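Local coordinates for protein chintase (Rhizomucor miehei, PDB 5YUQ) that hydrolyses chitin as a family 18 glycoside hydrolase, with a tunnel-shaped active site on a TIM barrel, at residues W11-S16 against I25-A30; W19-H24 against L361-Q366; N123-Y128 against A152-E157; L131-R136 against D166-S171; A296-S299 against V303-W306. All blocks are in the same frame, centred on the assembly; numbering follows the deposited sequence.

Interaction 1 of 5, residues W11-S16 against I25-A30; sequences WDLPKS and IVYAFA
Tyr27, whose ring packs against Leu13, has its phenol oxygen gripped by two hydrogen bonds, to Asp10 OD1 and to Gln45 NE2. With CG anti to the backbone N (chi1 -169°), the ring of Tyr27 swings off the strand and crosses the Leu13 side chain at about a right angle. Methyl CD2 of Leu13 sits 3.8 Å from Tyr27 CE2, while its sister CD1 lies near the phenol oxygen, so both methyls lie along the phenol end of the ring. The second point of contact is Trp11, where the far corner of the indole reaches the strand: CH2 is 4.0 Å from Phe29 CD2, which comes in at the indole edge. Trp11 CZ3 also rests 3.9 Å from the carbonyl oxygen O of Ala28. The peptide between Ala28 and Phe29 is cis, as at the matching strand in other family 18 chitinases, and Ala28 CB lies 3.4 Å above the centre of the Phe29 ring. Leu13 fills out its contacts on Val8 of strand 4-9 and on Gln45 and Val49 of helix 43-55; Tyr27 meets Leu46 of that helix, and strand 24-32 runs between parallel barrel strands 4-9 and 59-65.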
# COMPACT_ATOMS: atom_id res chain seq x y z
N TRP A 11 -2.44 15.02 2.77
CA TRP A 11 -1.91 15.71 3.94
C TRP A 11 -0.43 16.07 3.83
O TRP A 11 0.12 16.75 4.71
CB TRP A 11 -2.14 14.85 5.19
CG TRP A 11 -1.53 13.48 5.11
CD1 TRP A 11 -0.29 13.11 5.54
CD2 TRP A 11 -2.14 12.29 4.57
NE1 TRP A 11 -0.09 11.77 5.31
CE2 TRP A 11 -1.20 11.24 4.71
CE3 TRP A 11 -3.38 12.01 3.99
CZ2 TRP A 11 -1.47 9.93 4.29
CZ3 TRP A 11 -3.64 10.70 3.57
CH2 TRP A 11 -2.69 9.69 3.72
N ASP A 12 0.23 15.62 2.77
CA ASP A 12 1.65 15.89 2.59
C ASP A 12 2.05 15.66 1.14
O ASP A 12 2.77 14.71 0.83
CB ASP A 12 2.47 14.98 3.52
CG ASP A 12 3.91 15.45 3.70
OD1 ASP A 12 4.26 16.55 3.23
OD2 ASP A 12 4.69 14.70 4.32
N LEU A 13 1.60 16.55 0.25
CA LEU A 13 1.93 16.41 -1.17
C LEU A 13 3.41 16.68 -1.39
O LEU A 13 4.04 17.44 -0.64
CB LEU A 13 1.09 17.36 -2.03
CG LEU A 13 -0.39 17.01 -2.13
CD1 LEU A 13 -1.17 18.11 -2.84
CD2 LEU A 13 -0.59 15.67 -2.85
N PRO A 14 3.99 16.04 -2.42
CA PRO A 14 5.41 16.30 -2.69
C PRO A 14 5.61 17.76 -3.09
O PRO A 14 4.72 18.33 -3.72
CB PRO A 14 5.71 15.39 -3.88
CG PRO A 14 4.61 14.37 -3.90
CD PRO A 14 3.40 15.08 -3.36
N LYS A 15 6.73 18.36 -2.71
CA LYS A 15 6.99 19.75 -3.08
C LYS A 15 7.18 19.88 -4.59
O LYS A 15 6.86 20.91 -5.19
CB LYS A 15 8.19 20.31 -2.31
CG LYS A 15 7.95 20.40 -0.81
CD LYS A 15 6.62 21.08 -0.51
CE LYS A 15 6.42 21.35 0.98
NZ LYS A 15 6.44 20.11 1.80
N SER A 16 7.72 18.83 -5.20
CA SER A 16 7.90 18.76 -6.64
C SER A 16 7.65 17.34 -7.12
O SER A 16 8.27 16.39 -6.63
CB SER A 16 9.31 19.21 -7.03
OG SER A 16 9.54 19.04 -8.41
N ILE A 25 -0.55 9.10 -11.39
CA ILE A 25 -0.59 9.59 -10.01
C ILE A 25 -1.85 9.05 -9.37
O ILE A 25 -2.91 9.07 -9.99
CB ILE A 25 -0.62 11.13 -9.94
CG1 ILE A 25 0.71 11.72 -10.43
CG2 ILE A 25 -0.89 11.61 -8.52
CD1 ILE A 25 1.89 11.44 -9.53
N VAL A 26 -1.73 8.52 -8.15
CA VAL A 26 -2.89 8.05 -7.41
C VAL A 26 -3.02 8.90 -6.17
O VAL A 26 -2.15 8.91 -5.31
CB VAL A 26 -2.76 6.56 -7.03
CG1 VAL A 26 -4.10 6.02 -6.57
CG2 VAL A 26 -2.28 5.77 -8.24
N TYR A 27 -4.11 9.66 -6.10
CA TYR A 27 -4.26 10.69 -5.08
C TYR A 27 -5.04 10.14 -3.89
O TYR A 27 -6.21 9.78 -4.01
CB TYR A 27 -4.97 11.91 -5.68
CG TYR A 27 -4.95 13.13 -4.80
CD1 TYR A 27 -5.78 13.24 -3.69
CD2 TYR A 27 -4.11 14.19 -5.09
CE1 TYR A 27 -5.76 14.35 -2.88
CE2 TYR A 27 -4.08 15.32 -4.29
CZ TYR A 27 -4.91 15.39 -3.19
OH TYR A 27 -4.87 16.51 -2.39
N ALA A 28 -4.39 10.09 -2.73
CA ALA A 28 -4.96 9.47 -1.53
C ALA A 28 -5.24 10.52 -0.45
O ALA A 28 -4.39 11.37 -0.22
CB ALA A 28 -3.97 8.44 -1.00
N PHE A 29 -6.39 10.48 0.24
CA PHE A 29 -7.51 9.57 0.01
C PHE A 29 -8.81 10.37 0.04
O PHE A 29 -8.92 11.36 0.78
CB PHE A 29 -7.63 8.56 1.16
CG PHE A 29 -6.59 7.47 1.15
CD1 PHE A 29 -6.63 6.47 0.18
CD2 PHE A 29 -5.61 7.42 2.13
CE1 PHE A 29 -5.67 5.47 0.17
CE2 PHE A 29 -4.66 6.42 2.13
CZ PHE A 29 -4.68 5.44 1.14
N ALA A 30 -9.81 9.92 -0.71
CA ALA A 30 -11.18 10.34 -0.46
C ALA A 30 -11.77 9.27 0.43
O ALA A 30 -11.63 8.08 0.14
CB ALA A 30 -11.95 10.44 -1.76

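Interaction 2 of 5, residues W19-H24 against L361-Q366; sequences WDKLDH and LLNALQ
Lys21 carries both hydrogen bonds of this contact, one through its backbone carbonyl and one through its ammonium. Gln366 NE2 donates to Lys21 O over 2.8 Å, nearly straight at 166° and within the plane of its own amide. The same NE2 gives a second, almost linear bond to Leu362 O, at 3.0 Å. Leu365 N reaches that carbonyl too, from the opposite face of its plane. Lys21 NZ bonds to Asn363 OD1 at 2.8 Å; a bend at the last torsion of the lysine (chi4 -68°) turns the ammonium onto the amide oxygen. The apolar share belongs to Leu362, whose CD2 lies 3.6 Å from Lys21 CB, with CD1 close to the lysine carbonyl. Arg369 holds Gln366 OE1, an outer grip that with the two NE2 bonds fixes the rotation of the amide. Across these two segments the loop is thus held by amide groups, one of them taking the lysine ammonium, and the Arg369 salt bridge to Asp23 adds a charged tie.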
# COMPACT_ATOMS: atom_id res chain seq x y z
N TRP A 19 7.27 14.29 -12.79
CA TRP A 19 6.34 13.79 -13.79
C TRP A 19 6.98 12.88 -14.83
O TRP A 19 6.36 11.91 -15.28
CB TRP A 19 5.66 14.96 -14.49
CG TRP A 19 4.84 15.81 -13.58
CD1 TRP A 19 5.14 17.06 -13.13
CD2 TRP A 19 3.58 15.46 -13.00
NE1 TRP A 19 4.14 17.52 -12.31
CE2 TRP A 19 3.16 16.56 -12.22
CE3 TRP A 19 2.75 14.34 -13.08
CZ2 TRP A 19 1.96 16.55 -11.51
CZ3 TRP A 19 1.56 14.34 -12.39
CH2 TRP A 19 1.18 15.44 -11.61
N ASP A 20 8.22 13.17 -15.22
CA ASP A 20 8.85 12.39 -16.28
C ASP A 20 9.30 11.01 -15.82
O ASP A 20 9.69 10.17 -16.62
CB ASP A 20 10.01 13.17 -16.91
CG ASP A 20 9.54 14.37 -17.71
OD1 ASP A 20 8.60 14.20 -18.52
OD2 ASP A 20 10.09 15.47 -17.51
N LYS A 21 9.20 10.77 -14.51
CA LYS A 21 9.62 9.49 -13.94
C LYS A 21 8.46 8.60 -13.51
O LYS A 21 8.65 7.59 -12.83
CB LYS A 21 10.58 9.74 -12.76
CG LYS A 21 11.87 10.46 -13.17
CD LYS A 21 12.70 10.85 -11.95
CE LYS A 21 13.98 11.60 -12.33
NZ LYS A 21 14.95 10.71 -13.03
N LEU A 22 7.25 8.94 -13.94
CA LEU A 22 6.07 8.16 -13.57
C LEU A 22 5.00 8.26 -14.63
O LEU A 22 5.04 9.16 -15.47
CB LEU A 22 5.52 8.62 -12.21
CG LEU A 22 5.17 10.11 -12.03
CD1 LEU A 22 3.76 10.41 -12.50
CD2 LEU A 22 5.35 10.52 -10.59
N ASP A 23 4.03 7.35 -14.58
CA ASP A 23 2.98 7.30 -15.58
C ASP A 23 1.61 7.68 -15.03
O ASP A 23 0.73 8.09 -15.78
CB ASP A 23 2.89 5.89 -16.16
CG ASP A 23 4.20 5.43 -16.74
OD1 ASP A 23 4.63 6.03 -17.74
OD2 ASP A 23 4.79 4.46 -16.20
N HIS A 24 1.44 7.51 -13.73
CA HIS A 24 0.11 7.55 -13.14
C HIS A 24 0.24 8.08 -11.72
O HIS A 24 1.06 7.59 -10.95
CB HIS A 24 -0.44 6.11 -13.14
CG HIS A 24 -1.82 5.96 -12.61
ND1 HIS A 24 -2.26 4.79 -12.02
CD2 HIS A 24 -2.89 6.80 -12.62
CE1 HIS A 24 -3.53 4.92 -11.67
NE2 HIS A 24 -3.94 6.13 -12.02
N LEU A 361 14.97 6.59 -4.83
CA LEU A 361 14.06 5.44 -4.89
C LEU A 361 13.22 5.42 -6.16
O LEU A 361 12.99 4.36 -6.73
CB LEU A 361 13.18 5.36 -3.65
CG LEU A 361 13.95 5.23 -2.34
CD1 LEU A 361 12.97 4.87 -1.25
CD2 LEU A 361 15.06 4.18 -2.44
N LEU A 362 12.75 6.58 -6.61
CA LEU A 362 11.95 6.62 -7.83
C LEU A 362 12.80 6.25 -9.05
O LEU A 362 12.34 5.53 -9.94
CB LEU A 362 11.28 7.98 -8.02
CG LEU A 362 10.36 8.17 -9.23
CD1 LEU A 362 9.26 7.12 -9.27
CD2 LEU A 362 9.77 9.57 -9.23
N ASN A 363 14.05 6.70 -9.05
CA ASN A 363 14.99 6.29 -10.09
C ASN A 363 15.18 4.78 -10.11
O ASN A 363 15.32 4.18 -11.17
CB ASN A 363 16.34 6.98 -9.91
CG ASN A 363 16.29 8.44 -10.28
OD1 ASN A 363 15.34 8.89 -10.93
ND2 ASN A 363 17.31 9.19 -9.91
N ALA A 364 15.17 4.17 -8.93
CA ALA A 364 15.34 2.72 -8.81
C ALA A 364 14.20 1.93 -9.44
O ALA A 364 14.31 0.73 -9.67
CB ALA A 364 15.49 2.33 -7.34
N LEU A 365 13.09 2.61 -9.72
CA LEU A 365 11.93 1.93 -10.29
C LEU A 365 11.86 2.05 -11.80
O LEU A 365 11.02 1.41 -12.41
CB LEU A 365 10.64 2.46 -9.67
CG LEU A 365 10.48 2.28 -8.16
CD1 LEU A 365 9.12 2.82 -7.69
CD2 LEU A 365 10.64 0.81 -7.80
N GLN A 366 12.73 2.85 -12.41
CA GLN A 366 12.54 3.19 -13.82
C GLN A 366 12.54 2.03 -14.80
O GLN A 366 11.92 2.12 -15.85
CB GLN A 366 13.51 4.29 -14.26
CG GLN A 366 13.28 5.59 -13.50
CD GLN A 366 11.87 6.11 -13.68
OE1 GLN A 366 11.44 6.40 -14.80
NE2 GLN A 366 11.14 6.23 -12.57

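Interaction 3 of 5, residues N123-Y128 against A152-E157; sequences NDTANY and APFNDE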
# COMPACT_ATOMS: atom_id res chain seq x y z
N ASN A 123 -20.91 -10.76 2.52
CA ASN A 123 -21.02 -10.48 1.10
C ASN A 123 -20.09 -9.38 0.62
O ASN A 123 -20.18 -8.96 -0.53
CB ASN A 123 -22.46 -10.08 0.72
CG ASN A 123 -23.44 -11.21 0.85
OD1 ASN A 123 -23.07 -12.38 0.82
ND2 ASN A 123 -24.71 -10.86 0.99
N ASP A 124 -19.19 -8.93 1.49
CA ASP A 124 -18.35 -7.78 1.15
C ASP A 124 -17.64 -7.89 -0.20
O ASP A 124 -17.68 -6.96 -1.00
CB ASP A 124 -17.32 -7.52 2.24
CG ASP A 124 -17.90 -6.76 3.42
OD1 ASP A 124 -19.05 -6.27 3.33
OD2 ASP A 124 -17.18 -6.64 4.42
N THR A 125 -17.00 -9.03 -0.45
CA THR A 125 -16.21 -9.16 -1.67
C THR A 125 -17.09 -9.19 -2.91
O THR A 125 -16.77 -8.55 -3.91
CB THR A 125 -15.24 -10.35 -1.60
OG1 THR A 125 -14.27 -10.10 -0.57
CG2 THR A 125 -14.51 -10.52 -2.92
N ALA A 126 -18.22 -9.89 -2.85
CA ALA A 126 -19.16 -9.89 -3.97
C ALA A 126 -19.68 -8.48 -4.22
O ALA A 126 -19.86 -8.06 -5.36
CB ALA A 126 -20.31 -10.85 -3.69
N ASN A 127 -19.94 -7.75 -3.13
CA ASN A 127 -20.48 -6.40 -3.23
C ASN A 127 -19.46 -5.43 -3.78
O ASN A 127 -19.80 -4.47 -4.47
CB ASN A 127 -20.99 -5.92 -1.86
CG ASN A 127 -22.26 -6.63 -1.43
OD1 ASN A 127 -22.95 -7.26 -2.25
ND2 ASN A 127 -22.59 -6.53 -0.15
N TYR A 128 -18.19 -5.67 -3.45
CA TYR A 128 -17.09 -4.87 -3.98
C TYR A 128 -17.06 -5.01 -5.49
O TYR A 128 -16.92 -4.02 -6.21
CB TYR A 128 -15.77 -5.40 -3.41
CG TYR A 128 -14.62 -4.43 -3.29
CD1 TYR A 128 -14.74 -3.08 -3.58
CD2 TYR A 128 -13.39 -4.90 -2.86
CE1 TYR A 128 -13.64 -2.21 -3.42
CE2 TYR A 128 -12.30 -4.05 -2.70
CZ TYR A 128 -12.43 -2.72 -2.99
OH TYR A 128 -11.34 -1.90 -2.82
N ALA A 152 -3.11 -11.37 0.05
CA ALA A 152 -3.84 -12.56 -0.36
C ALA A 152 -5.18 -12.11 -0.91
O ALA A 152 -5.69 -11.06 -0.52
CB ALA A 152 -4.03 -13.50 0.83
N PRO A 153 -5.76 -12.93 -1.78
CA PRO A 153 -7.05 -12.56 -2.36
C PRO A 153 -8.14 -12.18 -1.37
O PRO A 153 -8.16 -12.71 -0.29
CB PRO A 153 -7.45 -13.80 -3.19
CG PRO A 153 -6.20 -14.41 -3.57
CD PRO A 153 -5.16 -14.07 -2.45
N PHE A 154 -9.06 -11.32 -1.77
CA PHE A 154 -10.13 -10.84 -0.90
C PHE A 154 -10.84 -11.96 -0.16
O PHE A 154 -11.07 -13.05 -0.70
CB PHE A 154 -11.18 -10.11 -1.73
CG PHE A 154 -10.67 -8.88 -2.42
CD1 PHE A 154 -9.99 -7.89 -1.71
CD2 PHE A 154 -10.88 -8.70 -3.78
CE1 PHE A 154 -9.54 -6.75 -2.36
CE2 PHE A 154 -10.44 -7.56 -4.43
CZ PHE A 154 -9.77 -6.59 -3.72
N ASN A 155 -11.21 -11.68 1.09
CA ASN A 155 -11.90 -12.65 1.94
C ASN A 155 -13.25 -13.08 1.41
O ASN A 155 -14.04 -12.27 0.92
CB ASN A 155 -12.09 -12.09 3.34
CG ASN A 155 -10.81 -12.07 4.14
OD1 ASN A 155 -9.79 -12.62 3.72
ND2 ASN A 155 -10.87 -11.46 5.32
N ASP A 156 -13.54 -14.37 1.56
CA ASP A 156 -14.84 -14.88 1.19
C ASP A 156 -15.84 -14.69 2.34
O ASP A 156 -15.58 -13.94 3.29
CB ASP A 156 -14.76 -16.34 0.74
CG ASP A 156 -14.31 -17.29 1.83
OD1 ASP A 156 -14.37 -16.94 3.03
OD2 ASP A 156 -13.91 -18.42 1.48
N GLU A 157 -16.96 -15.39 2.24
CA GLU A 157 -18.04 -15.26 3.22
C GLU A 157 -17.62 -15.71 4.61
O GLU A 157 -18.25 -15.34 5.60
CB GLU A 157 -19.27 -16.06 2.76
CG GLU A 157 -19.90 -15.63 1.44
CD GLU A 157 -19.21 -16.21 0.21
OE1 GLU A 157 -18.18 -16.93 0.36
OE2 GLU A 157 -19.71 -15.95 -0.91
O HOH W 1 -21.24 -13.47 -1.00
O HOH W 2 -16.81 -11.39 1.30
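Thr125 and Phe154 share most of the interface, with Tyr128 completing it. Thr125 OG1 donates to Asn155 O over a short 2.6 Å, coming in tilted 20° from the carbonyl plane. Its OG1 lies anti to the carbonyl carbon (chi1 -65°), which turns the hydroxyl to the loop and leaves methyl CG2 3.6 Å from Phe154 CB. Farther along the helix, Tyr128 brings its edge to the face of the Phe154 ring in a T-shaped pair, centroids 5.3 Å apart and planes at 60°. The closest approach is Tyr128 CE2 to Phe154 CZ, 3.7 Å. Tyr128 OH is tied to Thr147 OG1 and to the backbone N of Trp106, in the sequence DGLNLDWE, which follows the DxxDxDxE signature of family 18 except for Asn in place of its second Asp. A water accepts from Thr125 N, in the first turn of helix 124-139, and donates to Asn155 O; another bridges Asn123 OD1 and Glu157 OE2. The Asn155 side chain itself turns elsewhere, its ND2 bonding to Asn110 O. Asn155 O thus takes a hydroxyl and a water, and the helix start holds the loop after strand 144-149 through polar atoms at Thr125 and aromatic packing at Tyr128.

Interaction 4 of 5, residues L131-R136 against D166-S171; sequences LFKALR and DDNWAS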
# COMPACT_ATOMS: atom_id res chain seq x y z
N LEU A 131 -19.82 -3.15 -7.02
CA LEU A 131 -19.45 -1.74 -7.10
C LEU A 131 -18.61 -1.44 -8.34
O LEU A 131 -18.88 -0.48 -9.05
CB LEU A 131 -18.70 -1.32 -5.84
CG LEU A 131 -18.11 0.09 -5.83
CD1 LEU A 131 -19.20 1.12 -6.04
CD2 LEU A 131 -17.40 0.31 -4.51
N PHE A 132 -17.60 -2.26 -8.61
CA PHE A 132 -16.78 -2.02 -9.79
C PHE A 132 -17.58 -2.17 -11.07
O PHE A 132 -17.38 -1.42 -12.02
CB PHE A 132 -15.58 -2.96 -9.81
CG PHE A 132 -14.39 -2.44 -9.07
CD1 PHE A 132 -13.67 -1.37 -9.57
CD2 PHE A 132 -13.99 -3.02 -7.88
CE1 PHE A 132 -12.56 -0.88 -8.88
CE2 PHE A 132 -12.88 -2.54 -7.19
CZ PHE A 132 -12.16 -1.47 -7.70
N LYS A 133 -18.50 -3.13 -11.09
CA LYS A 133 -19.35 -3.29 -12.26
C LYS A 133 -20.23 -2.08 -12.49
O LYS A 133 -20.42 -1.65 -13.62
CB LYS A 133 -20.22 -4.53 -12.13
CG LYS A 133 -19.45 -5.83 -12.19
CD LYS A 133 -20.42 -6.99 -12.14
CE LYS A 133 -19.72 -8.32 -12.21
NZ LYS A 133 -20.70 -9.41 -11.94
N ALA A 134 -20.79 -1.55 -11.41
CA ALA A 134 -21.61 -0.35 -11.51
C ALA A 134 -20.79 0.84 -12.01
O ALA A 134 -21.25 1.61 -12.85
CB ALA A 134 -22.25 -0.03 -10.18
N LEU A 135 -19.57 0.98 -11.48
CA LEU A 135 -18.71 2.07 -11.93
C LEU A 135 -18.32 1.90 -13.39
O LEU A 135 -18.30 2.86 -14.15
CB LEU A 135 -17.45 2.17 -11.06
CG LEU A 135 -17.71 2.54 -9.60
CD1 LEU A 135 -16.46 2.35 -8.78
CD2 LEU A 135 -18.19 3.97 -9.51
N ARG A 136 -18.01 0.67 -13.79
CA ARG A 136 -17.64 0.41 -15.17
C ARG A 136 -18.79 0.74 -16.11
O ARG A 136 -18.59 1.35 -17.17
CB ARG A 136 -17.22 -1.06 -15.36
CG ARG A 136 -16.91 -1.41 -16.82
CD ARG A 136 -15.71 -0.64 -17.33
NE ARG A 136 -14.47 -1.11 -16.70
CZ ARG A 136 -13.35 -0.41 -16.59
NH1 ARG A 136 -13.30 0.84 -17.05
NH2 ARG A 136 -12.29 -0.94 -16.02
N ASP A 166 -14.24 -14.95 -8.72
CA ASP A 166 -15.19 -14.73 -9.81
C ASP A 166 -14.41 -14.14 -10.98
O ASP A 166 -13.66 -13.17 -10.80
CB ASP A 166 -16.24 -13.74 -9.30
CG ASP A 166 -17.35 -13.46 -10.29
OD1 ASP A 166 -17.21 -13.68 -11.51
OD2 ASP A 166 -18.41 -12.99 -9.81
N ASP A 167 -14.54 -14.71 -12.17
CA ASP A 167 -13.70 -14.21 -13.26
C ASP A 167 -14.16 -12.85 -13.78
O ASP A 167 -13.51 -12.26 -14.63
CB ASP A 167 -13.41 -15.26 -14.36
CG ASP A 167 -14.59 -15.55 -15.27
OD1 ASP A 167 -15.55 -14.76 -15.36
OD2 ASP A 167 -14.52 -16.61 -15.94
N ASN A 168 -15.25 -12.35 -13.22
CA ASN A 168 -15.64 -10.98 -13.51
C ASN A 168 -14.75 -9.96 -12.80
O ASN A 168 -14.78 -8.78 -13.14
CB ASN A 168 -17.11 -10.75 -13.16
CG ASN A 168 -18.04 -11.35 -14.18
OD1 ASN A 168 -18.40 -10.70 -15.16
ND2 ASN A 168 -18.42 -12.61 -13.97
N TRP A 169 -13.96 -10.41 -11.83
CA TRP A 169 -12.98 -9.50 -11.25
C TRP A 169 -11.99 -9.07 -12.32
O TRP A 169 -11.82 -7.88 -12.57
CB TRP A 169 -12.25 -10.16 -10.07
CG TRP A 169 -12.97 -9.97 -8.76
CD1 TRP A 169 -13.66 -10.91 -8.05
CD2 TRP A 169 -13.04 -8.75 -8.01
NE1 TRP A 169 -14.17 -10.34 -6.90
CE2 TRP A 169 -13.80 -9.03 -6.85
CE3 TRP A 169 -12.55 -7.46 -8.21
CZ2 TRP A 169 -14.07 -8.05 -5.90
CZ3 TRP A 169 -12.80 -6.49 -7.26
CH2 TRP A 169 -13.57 -6.79 -6.12
N ALA A 170 -11.36 -10.04 -12.96
CA ALA A 170 -10.35 -9.73 -13.97
C ALA A 170 -10.95 -9.04 -15.19
O ALA A 170 -10.30 -8.21 -15.82
CB ALA A 170 -9.61 -11.00 -14.38
N SER A 171 -12.20 -9.36 -15.53
CA SER A 171 -12.79 -8.74 -16.71
C SER A 171 -13.35 -7.34 -16.49
O SER A 171 -13.68 -6.63 -17.44
CB SER A 171 -13.85 -9.64 -17.34
OG SER A 171 -14.99 -9.74 -16.50
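Phe132 and Trp169 cross at about a right angle at the inner part of the contact, Phe132 CD2 lying 3.7 Å from Trp169 CZ3. The Phe132 ring and the six-membered ring of Trp169 meet obliquely, planes at 67° and centroids 6.0 Å apart. On the outer part, the Lys133 chain, extended beyond CG, runs across the Asn168 side chain, CE packing 3.7 Å from Asn168 CB. Lys133 NZ stands 4.8 Å from Asp166 OD2, where the opposite charges may attract weakly. What positions Asn168 is Asp166 OD1, which accepts twice. Asn168 N reaches it over 2.9 Å from above the carboxylate plane, a capping bond at the start of the short, weakly bonded helix 168-172, and Asn168 ND2 meets it on the syn side at the same length. Farther out, Trp169 also meets the ring of Phe154, Phe132 meets Tyr128 and lies on Leu104, Leu145 and Thr147, and Arg136 forms a salt bridge with Asp174. The two helices therefore join through aromatic carbon within, and through a lysine's methylene chain at the surface, where a carboxylate oxygen that accepts two hydrogen bonds holds the asparagine amide in place.

Interaction 5 of 5, residues A296-S299 against V303-W306; sequences ARNS and VTYW
Asn298 OD1 and Thr304 N make the tight point of this surface contact, a hydrogen bond of 2.8 Å with an angle of 150° at the hydrogen. The donor stands well above the carbonyl plane of the amide, 43° out of it, rather than on a lone pair. The backbone of Asn298 takes the left-handed helical conformation, and its side chain, with CG anti to the carbonyl carbon (chi1 -68°), crosses obliquely over the start of the strand. OD1 also lies 3.6 Å from Val303 CA, so the amide oxygen touches the backbone beside its bond.

The other side is looser. Asn298 ND2 comes no nearer to Val303 than 3.9 Å, at CG1, and its polar link to the strand passes through a water, 2.9 Å from ND2, that donates to Thr304 O over 2.7 Å. Thr304, modelled in two conformations, in one of them bonds through OG1 to Ile295 O and lies loosely over Ala296 CA. Val303 and Tyr305 pair their backbones with Tyr316 and Tyr314 of strand 312-317. This hairpin lies between the seventh and eighth barrel strands, where many family 18 chitinases carry an insertion. One asparagine amide thus serves both the N-H and, by way of water, the carbonyl of Thr304, standing in for a neighbouring strand at the hairpin's outer edge.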
# COMPACT_ATOMS: atom_id res chain seq x y z
N ALA A 296 22.92 4.05 5.62
CA ALA A 296 23.60 3.15 4.69
C ALA A 296 25.12 3.14 4.82
O ALA A 296 25.77 2.20 4.36
CB ALA A 296 23.18 3.45 3.25
N ARG A 297 25.70 4.18 5.41
CA ARG A 297 27.14 4.14 5.66
C ARG A 297 27.42 4.03 7.14
O ARG A 297 28.42 4.55 7.63
CB ARG A 297 27.85 5.35 5.05
CG ARG A 297 27.12 6.66 5.19
CD ARG A 297 27.65 7.67 4.17
NE ARG A 297 26.82 8.87 4.11
CZ ARG A 297 25.70 8.97 3.41
NH1 ARG A 297 25.27 7.93 2.71
NH2 ARG A 297 25.00 10.10 3.42
N ASN A 298 26.53 3.33 7.84
CA ASN A 298 26.66 3.09 9.27
C ASN A 298 26.85 4.35 10.10
O ASN A 298 27.60 4.36 11.08
CB ASN A 298 27.76 2.07 9.57
CG ASN A 298 27.41 0.68 9.09
OD1 ASN A 298 26.37 0.46 8.46
ND2 ASN A 298 28.27 -0.29 9.39
N SER A 299 26.17 5.42 9.72
CA SER A 299 26.20 6.65 10.51
C SER A 299 25.02 6.69 11.47
O SER A 299 24.15 5.81 11.44
CB SER A 299 26.22 7.88 9.61
OG SER A 299 26.51 9.05 10.36
N VAL A 303 24.09 0.15 12.26
CA VAL A 303 24.94 -0.78 11.53
C VAL A 303 24.04 -1.49 10.51
O VAL A 303 23.02 -2.08 10.87
CB VAL A 303 25.60 -1.80 12.47
CG1 VAL A 303 26.37 -2.84 11.67
CG2 VAL A 303 26.53 -1.08 13.46
N THR A 304 24.42 -1.42 9.24
CA THR A 304 23.55 -1.92 8.17
C THR A 304 23.91 -3.34 7.71
O THR A 304 25.08 -3.74 7.73
CB THR A 304 23.53 -0.94 6.98
OG1 THR A 304 23.14 0.36 7.45
CG2 THR A 304 22.54 -1.39 5.92
N TYR A 305 22.89 -4.10 7.32
CA TYR A 305 23.02 -5.47 6.85
C TYR A 305 22.14 -5.67 5.63
O TYR A 305 21.36 -4.80 5.26
CB TYR A 305 22.56 -6.44 7.93
CG TYR A 305 23.31 -6.36 9.24
CD1 TYR A 305 24.47 -7.10 9.44
CD2 TYR A 305 22.87 -5.55 10.27
CE1 TYR A 305 25.17 -7.03 10.63
CE2 TYR A 305 23.57 -5.47 11.47
CZ TYR A 305 24.71 -6.23 11.64
OH TYR A 305 25.41 -6.16 12.83
N TRP A 306 22.27 -6.83 5.01
CA TRP A 306 21.38 -7.20 3.91
C TRP A 306 20.81 -8.55 4.25
O TRP A 306 21.53 -9.44 4.69
CB TRP A 306 22.15 -7.29 2.60
CG TRP A 306 21.32 -7.76 1.42
CD1 TRP A 306 21.20 -9.03 0.95
CD2 TRP A 306 20.51 -6.94 0.57
NE1 TRP A 306 20.36 -9.06 -0.14
CE2 TRP A 306 19.93 -7.78 -0.40
CE3 TRP A 306 20.23 -5.57 0.52
CZ2 TRP A 306 19.08 -7.30 -1.40
CZ3 TRP A 306 19.39 -5.09 -0.46
CH2 TRP A 306 18.83 -5.95 -1.41
O HOH W 3 27.59 -2.84 8.17

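How the interactions relate
Interactions 1 and 2 alternate along the chain and touch where Ile25 CG1 lies 3.4 Å from Trp19 CZ3, both set around the first two barrel strands, 4-9 and 24-32. Interaction 2 joins the beginning of the chain to its end, and interactions 3, 4 and 5 lie within the loop it closes. Interactions 3 and 4 have centres about 12 Å apart, share helix 124-139 and merge at Trp169, whose CH2 is 3.6 Å from Phe154 CE2. Interaction 5 stands apart, its centre about 46 Å from that of interaction 4, on the hairpin late in the chain. Together they join loops and helices around the barrel, and one hairpin to the loop before it.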